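Local coordinates for oxidoreductase, iron/ascorbate family (Shewanella oneidensis, PDB 3ON7), which probably acts as an iron(II)-dependent oxygenase that uses 2-oxoglutarate to form ethylene and to oxidise L-arginine, at residues E5-R10 against A15-E20; E88-H91 against G96-P99. All blocks are in the same frame, centred on the assembly; numbering follows the deposited sequence.

Contact 1 (E5-R10 against A15-E20)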
loop_
_atom_site.group_PDB
_atom_site.type_symbol
_atom_site.label_atom_id
_atom_site.label_comp_id
_atom_site.label_asym_id
_atom_site.label_seq_id
_atom_site.Cartn_x
_atom_site.Cartn_y
_atom_site.Cartn_z
ATOM N N GLU B 5 -25.779 -5.240 30.684
ATOM C CA GLU B 5 -27.042 -5.961 30.753
ATOM C C GLU B 5 -27.243 -6.889 29.551
ATOM O O GLU B 5 -27.146 -6.456 28.418
ATOM C CB GLU B 5 -28.205 -4.974 30.827
ATOM C CG GLU B 5 -29.531 -5.624 31.221
ATOM C CD GLU B 5 -30.640 -4.622 31.555
ATOM O OE1 GLU B 5 -30.972 -3.773 30.698
ATOM O OE2 GLU B 5 -31.195 -4.714 32.673
ATOM N N THR B 6 -27.541 -8.158 29.794
ATOM C CA THR B 6 -27.982 -9.030 28.710
ATOM C C THR B 6 -29.406 -8.676 28.351
ATOM O O THR B 6 -30.260 -8.681 29.209
ATOM C CB THR B 6 -27.973 -10.489 29.113
ATOM O OG1 THR B 6 -26.629 -10.901 29.408
ATOM C CG2 THR B 6 -28.552 -11.339 27.978
ATOM N N ILE B 7 -29.667 -8.359 27.087
ATOM C CA ILE B 7 -31.032 -8.056 26.652
ATOM C C ILE B 7 -31.556 -9.178 25.778
ATOM O O ILE B 7 -30.946 -9.513 24.779
ATOM C CB ILE B 7 -31.099 -6.744 25.869
ATOM C CG1 ILE B 7 -30.677 -5.575 26.770
ATOM C CG2 ILE B 7 -32.511 -6.524 25.359
ATOM C CD1 ILE B 7 -30.249 -4.337 26.014
ATOM N N ASP B 8 -32.684 -9.761 26.161
ATOM C CA ASP B 8 -33.329 -10.814 25.367
ATOM C C ASP B 8 -33.970 -10.226 24.116
ATOM O O ASP B 8 -34.871 -9.404 24.199
ATOM C CB ASP B 8 -34.388 -11.519 26.209
ATOM C CG ASP B 8 -34.858 -12.811 25.603
ATOM O OD1 ASP B 8 -35.258 -12.820 24.429
ATOM O OD2 ASP B 8 -34.870 -13.817 26.329
ATOM N N TYR B 9 -33.489 -10.666 22.961
ATOM C CA TYR B 9 -33.931 -10.179 21.656
ATOM C C TYR B 9 -35.428 -10.312 21.529
ATOM O O TYR B 9 -36.068 -9.489 20.892
ATOM C CB TYR B 9 -33.251 -11.003 20.563
ATOM C CG TYR B 9 -33.692 -10.714 19.146
ATOM C CD1 TYR B 9 -33.125 -9.660 18.420
ATOM C CD2 TYR B 9 -34.650 -11.509 18.509
ATOM C CE1 TYR B 9 -33.507 -9.411 17.114
ATOM C CE2 TYR B 9 -35.053 -11.241 17.200
ATOM C CZ TYR B 9 -34.460 -10.193 16.512
ATOM O OH TYR B 9 -34.833 -9.910 15.226
ATOM N N ARG B 10 -35.980 -11.357 22.136
ATOM C CA ARG B 10 -37.396 -11.667 21.980
ATOM C C ARG B 10 -38.314 -10.695 22.708
ATOM O O ARG B 10 -39.464 -10.543 22.301
ATOM C CB ARG B 10 -37.696 -13.101 22.435
ATOM C CG ARG B 10 -36.966 -14.174 21.627
ATOM C CD ARG B 10 -37.022 -15.522 22.308
ATOM N NE ARG B 10 -36.464 -15.468 23.656
ATOM C CZ ARG B 10 -36.402 -16.498 24.493
ATOM N NH1 ARG B 10 -36.860 -17.687 24.133
ATOM N NH2 ARG B 10 -35.871 -16.336 25.699
ATOM N N ALA B 15 -35.485 -3.619 21.496
ATOM C CA ALA B 15 -34.876 -2.642 20.621
ATOM C C ALA B 15 -34.523 -1.378 21.403
ATOM O O ALA B 15 -33.364 -0.923 21.375
ATOM C CB ALA B 15 -35.815 -2.331 19.436
ATOM N N LYS B 16 -35.513 -0.831 22.111
ATOM C CA LYS B 16 -35.349 0.426 22.851
ATOM C C LYS B 16 -34.240 0.311 23.871
ATOM O O LYS B 16 -33.377 1.192 23.949
ATOM C CB LYS B 16 -36.657 0.870 23.549
ATOM C CG LYS B 16 -36.540 2.212 24.334
ATOM C CD LYS B 16 -37.870 2.631 25.000
ATOM N N ARG B 17 -34.265 -0.761 24.658
ATOM C CA ARG B 17 -33.238 -0.969 25.703
ATOM C C ARG B 17 -31.850 -1.230 25.110
ATOM O O ARG B 17 -30.841 -0.825 25.687
ATOM C CB ARG B 17 -33.634 -2.118 26.636
ATOM C CG ARG B 17 -34.776 -1.782 27.620
ATOM C CD ARG B 17 -35.428 -3.040 28.131
ATOM N NE ARG B 17 -34.455 -3.961 28.712
ATOM C CZ ARG B 17 -34.543 -5.288 28.668
ATOM N NH1 ARG B 17 -35.570 -5.901 28.068
ATOM N NH2 ARG B 17 -33.584 -6.014 29.221
ATOM N N PHE B 18 -31.803 -1.894 23.961
ATOM C CA PHE B 18 -30.535 -2.174 23.283
ATOM C C PHE B 18 -29.829 -0.893 22.803
ATOM O O PHE B 18 -28.623 -0.714 23.026
ATOM C CB PHE B 18 -30.790 -3.129 22.111
ATOM C CG PHE B 18 -29.577 -3.404 21.271
ATOM C CD1 PHE B 18 -28.650 -4.346 21.661
ATOM C CD2 PHE B 18 -29.371 -2.717 20.088
ATOM C CE1 PHE B 18 -27.537 -4.594 20.881
ATOM C CE2 PHE B 18 -28.262 -2.963 19.311
ATOM C CZ PHE B 18 -27.346 -3.898 19.709
ATOM N N VAL B 19 -30.580 -0.002 22.159
ATOM C CA VAL B 19 -30.023 1.258 21.641
ATOM C C VAL B 19 -29.565 2.136 22.803
ATOM O O VAL B 19 -28.539 2.784 22.730
ATOM C CB VAL B 19 -31.010 1.993 20.712
ATOM C CG1 VAL B 19 -30.433 3.358 20.242
ATOM C CG2 VAL B 19 -31.344 1.109 19.486
ATOM N N GLU B 20 -30.290 2.090 23.914
ATOM C CA GLU B 20 -29.883 2.835 25.103
ATOM C C GLU B 20 -28.595 2.276 25.751
ATOM O O GLU B 20 -27.789 3.024 26.294
ATOM C CB GLU B 20 -31.036 2.866 26.110
ATOM C CG GLU B 20 -30.672 3.432 27.463
ATOM C CD GLU B 20 -30.169 4.861 27.399
ATOM O OE1 GLU B 20 -30.558 5.614 26.449
ATOM O OE2 GLU B 20 -29.396 5.226 28.324
#
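Ile7 packs against Arg17 and Phe18, laying strand 6-8 on helix 14-25. These are the first two elements of a beta-alpha-beta unit that ends in strand 27-31. The two strands lie parallel in the main sheet, and Ile7 makes backbone hydrogen bonds with Val29 and Ser31. The short axes of strand 6-8 and helix 15-20 run nearly antiparallel, at 156°, and come within 8.8 Å.

The apolar part rests on Ile7. Its CD1 presses on the helix backbone, 3.5 Å from Phe18 CA, and it also reaches Phe18 CB at 4.1 Å. With CG1 anti to the carbonyl carbon (chi1 -63°), CG2 stands anti to the backbone N, over one face of the Arg17 guanidinium. CG2 sits 3.9 Å above that plane, displaced toward the rim. The side chains of Ile7 and Arg17 run alongside each other, pointing opposite ways. An alanine in place of Ile7 would probably open a gap against the Phe18 backbone and lose the apolar cover that CG2 gives this guanidinium face. The buried Phe18 side chain also touches Leu30 of strand 27-31 and Leu120 of helix 103-126.

The charged part is more exposed. Arg17 NH1 forms a salt bridge with Asp13. Glu5 adds a second, long one. At the end of the strand, Asp8 and Arg10 form an Asx turn and a side-on salt bridge that do not touch the helix.

The Glu5 carboxylate stands almost perpendicular to the Arg17 guanidinium, and its OE1 meets the guanidinium edge in plane, 3.7 Å from Arg17 NH2.

Contact 2 (E88-H91 against G96-P99)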
loop_
_atom_site.group_PDB
_atom_site.type_symbol
_atom_site.label_atom_id
_atom_site.label_comp_id
_atom_site.label_asym_id
_atom_site.label_seq_id
_atom_site.Cartn_x
_atom_site.Cartn_y
_atom_site.Cartn_z
ATOM N N GLU B 88 -3.472 -16.974 15.193
ATOM C CA GLU B 88 -3.458 -17.063 13.727
ATOM C C GLU B 88 -4.906 -16.770 13.319
ATOM O O GLU B 88 -5.814 -16.841 14.145
ATOM C CB GLU B 88 -2.978 -18.451 13.251
ATOM C CG GLU B 88 -3.965 -19.585 13.559
ATOM C CD GLU B 88 -3.428 -20.992 13.339
ATOM O OE1 GLU B 88 -2.445 -21.189 12.571
ATOM O OE2 GLU B 88 -4.027 -21.926 13.934
ATOM N N TYR B 89 -5.137 -16.368 12.083
ATOM C CA TYR B 89 -6.485 -15.992 11.715
ATOM C C TYR B 89 -6.689 -16.076 10.243
ATOM O O TYR B 89 -5.733 -16.245 9.491
ATOM C CB TYR B 89 -6.842 -14.585 12.246
ATOM C CG TYR B 89 -5.832 -13.498 11.939
ATOM C CD1 TYR B 89 -4.770 -13.239 12.797
ATOM C CD2 TYR B 89 -5.959 -12.706 10.807
ATOM C CE1 TYR B 89 -3.834 -12.228 12.518
ATOM C CE2 TYR B 89 -5.044 -11.685 10.536
ATOM C CZ TYR B 89 -3.989 -11.455 11.382
ATOM O OH TYR B 89 -3.104 -10.450 11.090
ATOM N N TYR B 90 -7.953 -15.984 9.853
ATOM C CA TYR B 90 -8.367 -16.021 8.472
ATOM C C TYR B 90 -9.311 -14.842 8.221
ATOM O O TYR B 90 -10.275 -14.625 8.974
ATOM C CB TYR B 90 -9.099 -17.327 8.188
ATOM C CG TYR B 90 -9.178 -17.671 6.741
ATOM C CD1 TYR B 90 -9.963 -16.917 5.865
ATOM C CD2 TYR B 90 -8.462 -18.732 6.222
ATOM C CE1 TYR B 90 -10.018 -17.223 4.520
ATOM C CE2 TYR B 90 -8.499 -19.018 4.876
ATOM C CZ TYR B 90 -9.291 -18.286 4.035
ATOM O OH TYR B 90 -9.334 -18.592 2.694
ATOM N N HIS B 91 -9.053 -14.110 7.136
ATOM C CA HIS B 91 -9.900 -12.980 6.731
ATOM C C HIS B 91 -10.819 -13.423 5.612
ATOM O O HIS B 91 -10.374 -13.740 4.486
ATOM C CB HIS B 91 -9.032 -11.825 6.265
ATOM C CG HIS B 91 -8.526 -10.963 7.372
ATOM N ND1 HIS B 91 -7.994 -9.711 7.148
ATOM C CD2 HIS B 91 -8.516 -11.145 8.714
ATOM C CE1 HIS B 91 -7.685 -9.159 8.311
ATOM N NE2 HIS B 91 -7.973 -10.015 9.273
ATOM N N GLY B 96 -13.559 -12.814 -1.587
ATOM C CA GLY B 96 -12.192 -13.263 -1.375
ATOM C C GLY B 96 -12.026 -14.769 -1.391
ATOM O O GLY B 96 -12.954 -15.519 -1.694
ATOM N N ARG B 97 -10.827 -15.209 -1.036
ATOM C CA ARG B 97 -10.519 -16.617 -1.062
ATOM C C ARG B 97 -11.067 -17.311 0.149
ATOM O O ARG B 97 -10.837 -16.890 1.269
ATOM C CB ARG B 97 -9.030 -16.841 -1.094
ATOM C CG ARG B 97 -8.746 -18.203 -1.644
ATOM C CD ARG B 97 -7.332 -18.438 -1.700
ATOM N NE ARG B 97 -7.026 -19.789 -2.083
ATOM C CZ ARG B 97 -5.800 -20.291 -2.017
ATOM N NH1 ARG B 97 -4.799 -19.522 -1.570
ATOM N NH2 ARG B 97 -5.573 -21.550 -2.396
ATOM N N ILE B 98 -11.770 -18.408 -0.092
ATOM C CA ILE B 98 -12.352 -19.228 0.964
ATOM C C ILE B 98 -12.183 -20.700 0.553
ATOM O O ILE B 98 -12.414 -21.039 -0.595
ATOM C CB ILE B 98 -13.854 -18.919 1.149
ATOM C CG1 ILE B 98 -14.075 -17.408 1.285
ATOM C CG2 ILE B 98 -14.384 -19.632 2.381
ATOM C CD1 ILE B 98 -15.489 -17.007 1.395
ATOM N N PRO B 99 -11.771 -21.567 1.483
ATOM C CA PRO B 99 -11.646 -22.977 1.111
ATOM C C PRO B 99 -12.998 -23.559 0.742
ATOM O O PRO B 99 -13.985 -23.269 1.422
ATOM C CB PRO B 99 -11.119 -23.643 2.393
ATOM C CG PRO B 99 -10.543 -22.562 3.180
ATOM C CD PRO B 99 -11.376 -21.340 2.876
HETATM O O HOH W 1 -11.465 -14.130 2.072
#
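The carbonyl oxygen of Arg97 takes two hydrogen bonds. Tyr90 OH donates one, at 2.7 Å from Arg97 O. It approaches from above the carbonyl plane, 58° out of it, and the C=O...donor angle is 112°. The oxygen itself lies at the edge of the Tyr90 ring, in the ring plane. A water donates the other bond, at 2.9 Å from Arg97 O. The same water donates to His91 O at 2.7 Å, so it ties the strand backbone to the loop backbone.

The tyrosine ring reaches across because its CG stands anti to the backbone N (chi1 -161°). Its hydroxyl end also packs on proline: Pro99 CD is 3.4 Å from Tyr90 OH and 3.9 Å from Tyr90 CZ. Trp47 meets the Tyr90 ring edge-to-face, and Phe59 touches Tyr90, Arg97 and Pro99. Asp67 OD2 accepts from the Arg97 backbone N.

This buried contact joins strand 88-92 of the main sheet to the loop that leads to helix 103-126. The setting is consistent with the double-stranded beta-helix (jelly-roll, cupin) fold of the 2-oxoglutarate oxygenases.

In the fold
Both contacts reach the same main sheet, but on opposite sides of the chain's centre, with their centres about 32 Å apart. Contact 1 uses strand 6-8, an outermost strand of that sheet, and is only partly buried. Contact 2 uses strand 88-92, which lies between strands 68-70 and 151-157, and is buried. Their chemistry differs too. Contact 1 has no hydrogen bond between its segments and relies on apolar packing, with a long salt bridge beside it. Contact 2 joins strand and loop through a tyrosine hydroxyl bonded to one carbonyl and a water that bridges two. Helix 103-126 borders both. Other subunits touch contact 2, at Tyr89, His91 and Arg97; within the assembly, no other subunit touches contact 1.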